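Local atomic coordinates of nigritoxine (Vibrio nigripulchritudo, PDB entry 5M41), a protein that is a bacterial toxin active against crustaceans and insects. Residues W286-T291 and F447-I452; I594-L599 and G658-T663; E611-G616 and K685-A690. All coordinates share one frame; numbering follows the deposited sequence.

Contact 1 (W286-T291 and F447-I452); sequences WIDSGT and FERVAI
The carboxylate of Asp288 and the guanidinium of Arg449 stand nearly perpendicular, their planes 84° apart, and the acid comes at the arginine obliquely rather than squarely over a face or in line with an edge. One oxygen does the polar work: OD2 of Asp288 lies 2.9 Å from NH1 of Arg449, close enough for a salt bridge. The hydrogen bond within it is weak, because the N-H...O angle is just 115°, so charge attraction probably matters more here than hydrogen-bond direction. The second oxygen meets carbon instead, with Asp288 OD1 3.2 Å from Arg449 CD. The acid thus leans against the aliphatic stem while its OD2 turns to the charged end. A bend in the arginine at chi3 (-139°) swings the guanidinium out of line with the methylenes and brings NH1, not NE, to the carboxylate.

In the fold, this bridge ties strand 286-288 of an antiparallel sheet to helix 444-457, which packs on that sheet. Both bridging residues are partly exposed, and the ion pair sits at the surface beside the more hydrophobic seam between helix and sheet. In that seam Val450 touches Ile336 and Val342, on strands 328-336 and 340-348, and Phe447 packs on Ala334 and Ile336 of the first. Strand 286-288 is in turn paired with strand 340-348, through backbone bonds of Ile287 with Lys347 and of Ser289 with Leu345. The same strand gives Asp288 a second, long and weak ion pair, from OD1 to Lys344.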
loop_
_atom_site.group_PDB
_atom_site.type_symbol
_atom_site.label_atom_id
_atom_site.label_comp_id
_atom_site.label_asym_id
_atom_site.label_seq_id
_atom_site.Cartn_x
_atom_site.Cartn_y
_atom_site.Cartn_z
ATOM N N TRP A 286 -4.578 9.577 -8.107
ATOM C CA TRP A 286 -5.621 8.549 -8.172
ATOM C C TRP A 286 -7.026 9.055 -7.954
ATOM O O TRP A 286 -7.256 9.908 -7.102
ATOM C CB TRP A 286 -5.289 7.444 -7.172
ATOM C CG TRP A 286 -3.947 6.807 -7.485
ATOM C CD1 TRP A 286 -2.759 6.923 -6.777
ATOM C CD2 TRP A 286 -3.607 5.984 -8.664
ATOM N NE1 TRP A 286 -1.756 6.206 -7.376
ATOM C CE2 TRP A 286 -2.197 5.625 -8.517
ATOM C CE3 TRP A 286 -4.321 5.493 -9.754
ATOM C CZ2 TRP A 286 -1.543 4.831 -9.452
ATOM C CZ3 TRP A 286 -3.658 4.690 -10.687
ATOM C CH2 TRP A 286 -2.299 4.364 -10.540
ATOM N N ILE A 287 -7.969 8.525 -8.738
ATOM C CA ILE A 287 -9.381 8.863 -8.629
ATOM C C ILE A 287 -10.102 7.639 -8.080
ATOM O O ILE A 287 -10.060 6.572 -8.685
ATOM C CB ILE A 287 -10.018 9.173 -10.013
ATOM C CG1 ILE A 287 -9.340 10.363 -10.682
ATOM C CG2 ILE A 287 -11.540 9.390 -9.898
ATOM C CD1 ILE A 287 -9.492 10.354 -12.197
ATOM N N ASP A 288 -10.784 7.807 -6.955
ATOM C CA ASP A 288 -11.605 6.747 -6.374
ATOM C C ASP A 288 -12.604 6.165 -7.362
ATOM O O ASP A 288 -13.167 6.888 -8.188
ATOM C CB ASP A 288 -12.366 7.284 -5.160
ATOM C CG ASP A 288 -11.685 6.934 -3.845
ATOM O OD1 ASP A 288 -12.429 6.646 -2.892
ATOM O OD2 ASP A 288 -10.426 6.933 -3.759
ATOM N N SER A 289 -12.808 4.854 -7.283
ATOM C CA SER A 289 -13.947 4.237 -7.932
ATOM C C SER A 289 -15.252 4.626 -7.196
ATOM O O SER A 289 -16.317 4.764 -7.808
ATOM C CB SER A 289 -13.794 2.721 -7.946
ATOM O OG SER A 289 -15.002 2.141 -8.395
ATOM N N GLY A 290 -15.149 4.811 -5.879
ATOM C CA GLY A 290 -16.310 4.976 -5.030
ATOM C C GLY A 290 -16.867 3.671 -4.470
ATOM O O GLY A 290 -17.808 3.712 -3.679
ATOM N N THR A 291 -16.306 2.522 -4.877
ATOM C CA THR A 291 -16.753 1.201 -4.371
ATOM C C THR A 291 -15.591 0.391 -3.757
ATOM O O THR A 291 -14.450 0.585 -4.154
ATOM C CB THR A 291 -17.487 0.404 -5.468
ATOM O OG1 THR A 291 -17.803 -0.910 -4.988
ATOM C CG2 THR A 291 -16.666 0.309 -6.718
ATOM N N PHE A 447 -8.522 6.700 3.438
ATOM C CA PHE A 447 -9.031 6.025 4.636
ATOM C C PHE A 447 -10.285 6.701 5.232
ATOM O O PHE A 447 -11.165 6.011 5.751
ATOM C CB PHE A 447 -7.932 5.821 5.691
ATOM C CG PHE A 447 -6.899 4.814 5.267
ATOM C CD1 PHE A 447 -7.176 3.469 5.325
ATOM C CD2 PHE A 447 -5.678 5.229 4.741
ATOM C CE1 PHE A 447 -6.242 2.527 4.884
ATOM C CE2 PHE A 447 -4.747 4.312 4.293
ATOM C CZ PHE A 447 -5.027 2.954 4.371
ATOM N N GLU A 448 -10.360 8.029 5.138
ATOM C CA GLU A 448 -11.584 8.762 5.509
ATOM C C GLU A 448 -12.725 8.268 4.633
ATOM O O GLU A 448 -13.820 8.010 5.128
ATOM C CB GLU A 448 -11.402 10.271 5.325
ATOM C CG GLU A 448 -10.381 10.876 6.277
ATOM C CD GLU A 448 -10.010 12.329 5.960
ATOM O OE1 GLU A 448 -10.395 12.882 4.897
ATOM O OE2 GLU A 448 -9.301 12.925 6.796
ATOM N N ARG A 449 -12.456 8.094 3.338
ATOM C CA ARG A 449 -13.489 7.607 2.422
ATOM C C ARG A 449 -13.918 6.201 2.779
ATOM O O ARG A 449 -15.118 5.917 2.849
ATOM C CB ARG A 449 -13.044 7.686 0.973
ATOM C CG ARG A 449 -12.925 9.114 0.460
ATOM C CD ARG A 449 -12.303 9.105 -0.926
ATOM N NE ARG A 449 -11.334 10.183 -1.079
ATOM C CZ ARG A 449 -10.076 10.043 -1.482
ATOM N NH1 ARG A 449 -9.576 8.856 -1.827
ATOM N NH2 ARG A 449 -9.319 11.128 -1.568
ATOM N N VAL A 450 -12.937 5.341 3.049
ATOM C CA VAL A 450 -13.214 3.971 3.471
ATOM C C VAL A 450 -14.134 3.970 4.704
ATOM O O VAL A 450 -15.118 3.224 4.726
ATOM C CB VAL A 450 -11.915 3.162 3.725
ATOM C CG1 VAL A 450 -12.195 1.869 4.487
ATOM C CG2 VAL A 450 -11.186 2.855 2.410
ATOM N N ALA A 451 -13.821 4.814 5.696
ATOM C CA ALA A 451 -14.600 4.915 6.946
ATOM C C ALA A 451 -16.047 5.379 6.732
ATOM O O ALA A 451 -16.960 4.915 7.436
ATOM C CB ALA A 451 -13.899 5.818 7.962
ATOM N N ILE A 452 -16.252 6.275 5.766
ATOM C CA ILE A 452 -17.597 6.750 5.410
ATOM C C ILE A 452 -18.446 5.596 4.878
ATOM O O ILE A 452 -19.520 5.302 5.416
ATOM C CB ILE A 452 -17.573 7.901 4.360
ATOM C CG1 ILE A 452 -16.827 9.140 4.883
ATOM C CG2 ILE A 452 -18.989 8.269 3.923
ATOM C CD1 ILE A 452 -17.145 9.529 6.314
#

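Contact 2 (I594-L599 and G658-T663)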
loop_
_atom_site.group_PDB
_atom_site.type_symbol
_atom_site.label_atom_id
_atom_site.label_comp_id
_atom_site.label_asym_id
_atom_site.label_seq_id
_atom_site.Cartn_x
_atom_site.Cartn_y
_atom_site.Cartn_z
ATOM N N ILE A 594 -24.910 12.189 43.476
ATOM C CA ILE A 594 -23.661 11.445 43.640
ATOM C C ILE A 594 -22.664 12.247 44.459
ATOM O O ILE A 594 -22.852 13.441 44.682
ATOM C CB ILE A 594 -23.028 11.105 42.276
ATOM C CG1 ILE A 594 -22.522 12.384 41.573
ATOM C CG2 ILE A 594 -24.004 10.290 41.423
ATOM C CD1 ILE A 594 -21.904 12.150 40.203
ATOM N N SER A 595 -21.590 11.594 44.892
ATOM C CA SER A 595 -20.485 12.305 45.519
ATOM C C SER A 595 -19.125 11.733 45.105
ATOM O O SER A 595 -19.037 10.646 44.549
ATOM C CB SER A 595 -20.642 12.319 47.053
ATOM O OG SER A 595 -20.364 11.046 47.607
ATOM N N ASN A 596 -18.067 12.481 45.393
ATOM C CA ASN A 596 -16.693 12.072 45.091
ATOM C C ASN A 596 -16.475 11.788 43.598
ATOM O O ASN A 596 -15.636 10.966 43.236
ATOM C CB ASN A 596 -16.287 10.868 45.961
ATOM C CG ASN A 596 -14.785 10.644 45.991
ATOM O OD1 ASN A 596 -14.005 11.558 46.292
ATOM N ND2 ASN A 596 -14.369 9.416 45.695
ATOM N N ASN A 597 -17.235 12.471 42.741
ATOM C CA ASN A 597 -17.080 12.327 41.301
ATOM C C ASN A 597 -15.654 12.678 40.890
ATOM O O ASN A 597 -15.153 13.744 41.255
ATOM C CB ASN A 597 -18.073 13.226 40.581
ATOM C CG ASN A 597 -18.125 12.974 39.083
ATOM O OD1 ASN A 597 -17.615 11.963 38.572
ATOM N ND2 ASN A 597 -18.770 13.897 38.363
ATOM N N HIS A 598 -14.981 11.771 40.185
ATOM C CA HIS A 598 -13.592 12.033 39.746
ATOM C C HIS A 598 -13.210 11.189 38.563
ATOM O O HIS A 598 -13.810 10.133 38.329
ATOM C CB HIS A 598 -12.595 11.810 40.885
ATOM C CG HIS A 598 -12.526 10.378 41.364
ATOM N ND1 HIS A 598 -13.448 9.848 42.218
ATOM C CD2 HIS A 598 -11.613 9.361 41.087
ATOM C CE1 HIS A 598 -13.135 8.555 42.465
ATOM N NE2 HIS A 598 -12.010 8.260 41.776
ATOM N N LEU A 599 -12.214 11.660 37.808
ATOM C CA LEU A 599 -11.666 10.931 36.655
ATOM C C LEU A 599 -10.414 10.193 37.105
ATOM O O LEU A 599 -9.595 10.739 37.864
ATOM C CB LEU A 599 -11.326 11.885 35.494
ATOM C CG LEU A 599 -10.889 11.218 34.170
ATOM C CD1 LEU A 599 -11.440 11.979 32.978
ATOM C CD2 LEU A 599 -9.365 11.050 34.075
ATOM N N GLY A 658 -14.774 17.914 47.382
ATOM C CA GLY A 658 -14.953 17.555 48.796
ATOM C C GLY A 658 -13.763 18.024 49.607
ATOM O O GLY A 658 -13.413 19.201 49.575
ATOM N N ASP A 659 -13.108 17.107 50.311
ATOM C CA ASP A 659 -11.897 17.478 51.063
ATOM C C ASP A 659 -10.566 17.068 50.406
ATOM O O ASP A 659 -9.525 17.052 51.071
ATOM C CB ASP A 659 -11.969 16.996 52.523
ATOM C CG ASP A 659 -12.517 15.586 52.651
ATOM O OD1 ASP A 659 -12.203 14.730 51.779
ATOM O OD2 ASP A 659 -13.265 15.344 53.633
ATOM N N HIS A 660 -10.595 16.762 49.106
ATOM C CA HIS A 660 -9.359 16.479 48.373
ATOM C C HIS A 660 -8.705 17.777 47.965
ATOM O O HIS A 660 -9.338 18.614 47.321
ATOM C CB HIS A 660 -9.634 15.613 47.140
ATOM C CG HIS A 660 -10.249 14.272 47.448
ATOM N ND1 HIS A 660 -9.508 13.185 47.749
ATOM C CD2 HIS A 660 -11.580 13.862 47.491
ATOM C CE1 HIS A 660 -10.326 12.133 47.988
ATOM N NE2 HIS A 660 -11.589 12.547 47.826
ATOM N N SER A 661 -7.442 17.972 48.346
ATOM C CA SER A 661 -6.682 19.139 47.900
ATOM C C SER A 661 -6.280 18.941 46.427
ATOM O O SER A 661 -5.878 17.846 46.028
ATOM C CB SER A 661 -5.437 19.359 48.766
ATOM O OG SER A 661 -5.794 19.484 50.135
ATOM N N LEU A 662 -6.388 20.007 45.641
ATOM C CA LEU A 662 -6.138 19.942 44.199
ATOM C C LEU A 662 -4.885 20.711 43.818
ATOM O O LEU A 662 -4.513 21.678 44.492
ATOM C CB LEU A 662 -7.346 20.473 43.414
ATOM C CG LEU A 662 -8.687 19.763 43.646
ATOM C CD1 LEU A 662 -9.729 20.242 42.652
ATOM C CD2 LEU A 662 -8.536 18.248 43.574
ATOM N N THR A 663 -4.213 20.267 42.757
ATOM C CA THR A 663 -3.146 21.060 42.180
ATOM C C THR A 663 -3.769 21.948 41.112
ATOM O O THR A 663 -4.973 21.896 40.881
ATOM C CB THR A 663 -2.083 20.189 41.505
ATOM O OG1 THR A 663 -2.670 19.558 40.363
ATOM C CG2 THR A 663 -1.504 19.141 42.475
#
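A corner in strand 594-601, part of a six-stranded antiparallel sheet, is the site of this contact: at Asn596 the chain turns, and the side chain there meets His660 in the loop that leads into strand 662-663. The backbone of Asn596 takes a left-handed conformation at the break. With CG anti to the backbone N (chi1 -164°), the amide carries OD1 to the imidazole, which donates from NE2 to OD1 of Asn596 over 3.0 Å. That bond is weak, bent to 126° at the hydrogen. The amide and ring planes differ by 29°. The oxygen also lies 3.6 Å from CD2 of His660, displaced toward that carbon of the ring.

The corner is pinned from its own strand as well. His598 ND1 donates to the carbonyl O of Asn596 over 2.7 Å, in an almost straight bond with the oxygen in the plane of the imidazole, so the main chain of Asn596 is held by one histidine while its side chain is met by another. Arg652 of the neighbouring strand 649-652 is touched by the side chains of both. Backbone bonds of Ser661 with Val716 and of Thr663 with Leu714 anchor the other segment. The result is a side-chain bridge between the break in an inner strand of the antiparallel sheet and the loop before strand 662-663, which bonds to strand 713-715.

Contact 3 (E611-G616 and K685-A690)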
loop_
_atom_site.group_PDB
_atom_site.type_symbol
_atom_site.label_atom_id
_atom_site.label_comp_id
_atom_site.label_asym_id
_atom_site.label_seq_id
_atom_site.Cartn_x
_atom_site.Cartn_y
_atom_site.Cartn_z
ATOM N N GLU A 611 5.061 2.470 26.906
ATOM C CA GLU A 611 6.415 1.912 26.822
ATOM C C GLU A 611 6.509 0.880 25.698
ATOM O O GLU A 611 7.498 0.831 24.986
ATOM C CB GLU A 611 6.866 1.326 28.162
ATOM C CG GLU A 611 7.028 2.384 29.249
ATOM C CD GLU A 611 8.153 3.363 28.944
ATOM O OE1 GLU A 611 9.269 2.899 28.684
ATOM O OE2 GLU A 611 7.935 4.590 28.969
ATOM N N GLY A 612 5.453 0.096 25.511
ATOM C CA GLY A 612 5.397 -0.846 24.407
ATOM C C GLY A 612 5.388 -0.136 23.065
ATOM O O GLY A 612 6.191 -0.455 22.178
ATOM N N LYS A 613 4.473 0.820 22.912
ATOM C CA LYS A 613 4.377 1.613 21.689
ATOM C C LYS A 613 5.632 2.454 21.426
ATOM O O LYS A 613 5.962 2.706 20.268
ATOM C CB LYS A 613 3.150 2.507 21.705
ATOM C CG LYS A 613 1.850 1.767 21.458
ATOM C CD LYS A 613 1.834 1.070 20.102
ATOM C CE LYS A 613 1.250 1.945 19.010
ATOM N NZ LYS A 613 0.868 1.133 17.823
ATOM N N LYS A 614 6.320 2.879 22.491
ATOM C CA LYS A 614 7.558 3.678 22.369
ATOM C C LYS A 614 8.681 2.967 21.623
ATOM O O LYS A 614 9.500 3.620 20.999
ATOM C CB LYS A 614 8.093 4.101 23.739
ATOM C CG LYS A 614 7.522 5.405 24.242
ATOM C CD LYS A 614 7.842 5.638 25.714
ATOM C CE LYS A 614 9.343 5.591 26.030
ATOM N NZ LYS A 614 9.573 6.203 27.375
ATOM N N THR A 615 8.729 1.636 21.709
ATOM C CA THR A 615 9.747 0.862 20.998
ATOM C C THR A 615 9.605 0.986 19.478
ATOM O O THR A 615 10.552 0.697 18.733
ATOM C CB THR A 615 9.683 -0.637 21.342
ATOM O OG1 THR A 615 8.457 -1.186 20.845
ATOM C CG2 THR A 615 9.835 -0.874 22.864
ATOM N N GLY A 616 8.425 1.412 19.026
ATOM C CA GLY A 616 8.126 1.457 17.600
ATOM C C GLY A 616 7.646 0.119 17.070
ATOM O O GLY A 616 7.196 0.036 15.933
ATOM N N LYS A 685 3.590 8.483 18.034
ATOM C CA LYS A 685 2.957 9.330 17.029
ATOM C C LYS A 685 2.878 8.704 15.629
ATOM O O LYS A 685 2.058 9.135 14.828
ATOM C CB LYS A 685 3.678 10.671 16.958
ATOM C CG LYS A 685 2.751 11.870 16.863
ATOM C CD LYS A 685 3.581 13.148 16.781
ATOM C CE LYS A 685 2.724 14.384 17.038
ATOM N NZ LYS A 685 3.549 15.626 17.076
ATOM N N ASN A 686 3.716 7.704 15.344
ATOM C CA ASN A 686 3.620 6.919 14.100
ATOM C C ASN A 686 2.284 6.195 13.959
ATOM O O ASN A 686 1.819 5.941 12.839
ATOM C CB ASN A 686 4.723 5.858 14.032
ATOM C CG ASN A 686 6.113 6.453 13.886
ATOM O OD1 ASN A 686 6.272 7.617 13.522
ATOM N ND2 ASN A 686 7.131 5.640 14.152
ATOM N N ASP A 687 1.675 5.840 15.087
ATOM C CA ASP A 687 0.334 5.243 15.055
ATOM C C ASP A 687 -0.707 6.290 15.476
ATOM O O ASP A 687 -1.139 6.346 16.638
ATOM C CB ASP A 687 0.302 4.002 15.943
ATOM C CG ASP A 687 -0.987 3.199 15.828
ATOM O OD1 ASP A 687 -1.994 3.659 15.241
ATOM O OD2 ASP A 687 -0.990 2.069 16.359
ATOM N N GLU A 688 -1.102 7.119 14.512
ATOM C CA GLU A 688 -2.063 8.190 14.751
ATOM C C GLU A 688 -3.427 7.672 15.189
ATOM O O GLU A 688 -4.120 8.318 15.983
ATOM C CB GLU A 688 -2.250 9.012 13.478
ATOM C CG GLU A 688 -1.196 10.076 13.269
ATOM C CD GLU A 688 -1.456 10.879 12.005
ATOM O OE1 GLU A 688 -1.422 10.289 10.890
ATOM O OE2 GLU A 688 -1.699 12.102 12.125
ATOM N N PHE A 689 -3.821 6.529 14.647
ATOM C CA PHE A 689 -5.098 5.913 15.001
ATOM C C PHE A 689 -5.145 5.595 16.498
ATOM O O PHE A 689 -6.124 5.939 17.181
ATOM C CB PHE A 689 -5.348 4.672 14.138
ATOM C CG PHE A 689 -6.697 4.012 14.374
ATOM C CD1 PHE A 689 -7.849 4.514 13.766
ATOM C CD2 PHE A 689 -6.802 2.878 15.187
ATOM C CE1 PHE A 689 -9.088 3.890 13.960
ATOM C CE2 PHE A 689 -8.031 2.258 15.387
ATOM C CZ PHE A 689 -9.174 2.764 14.766
ATOM N N ALA A 690 -4.089 4.964 17.011
ATOM C CA ALA A 690 -4.007 4.644 18.417
ATOM C C ALA A 690 -4.001 5.895 19.257
ATOM O O ALA A 690 -4.811 6.018 20.174
ATOM C CB ALA A 690 -2.780 3.802 18.723
#
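Lys613, near the end of helix 603-614, faces Asp687, where a 3-10 segment gives way to helix 688-704, with 8.6 Å between their CA atoms. The two side chains cross at about a right angle. Bends at chi2 and chi3 curl the lysine so that its ammonium group arrives at OD2 of Asp687 on the anti lone pair, the one away from the other oxygen. The salt bridge measures 2.5 Å from Lys613 NZ to Asp687 OD2, a value short enough that its exact length is doubtful. Behind the charge, CE of Lys613 rests 3.8 Å from CB of Asp687 and 4.4 Å from CB of Ala690, a light apolar contact. Glu625 offers the lysine a further, weak and long ion pair.

The other carboxylate oxygen serves the helix. The chi1 of Asp687, -172°, sets the carboxylate beside the carbonyl carbon and turns OD1 to Ala690 N, which donates over 3.0 Å in a fairly straight bond of 164°, coming from well above the carboxylate plane. Each oxygen therefore has its own donor, one a backbone N-H and the other an ammonium, which fixes the rotation of this buried acid. Both the helix start and the lysine would be expected to stabilise its negative charge.

The helix that supplies the lysine is finished off locally. Gly616, at positive phi, donates from N to the carbonyl O of Lys613 over 3.0 Å, and Thr615 OG1 gives a hydrogen bond of 2.7 Å to Gly612 O. Lys614 NZ bridges to Glu611 OE2 over 2.8 Å and also bonds Asn732 and Val729. Taken together, this is an aspartate N-cap whose second oxygen is claimed by a lysine from the closing turn of another helix.

How the contacts relate
Side chains of opposite charge join helix to strand in contact 1 and helix to helix in contact 3, whereas contact 2 uses a weak histidine-to-amide bond. Contacts 2 and 3 are neighbours in sequence, since strand 594-601 leads directly to helix 603-614, and their segments alternate along the chain; even so, their centres are 32 Å apart. Contact 1 closes earlier in the chain and comes within about 8 Å of contact 3, nearest atoms, but its centre is 46 Å from that of contact 2. None of the three includes Val189, Glu192 or Asp195, which form the magnesium site in an earlier part of the chain.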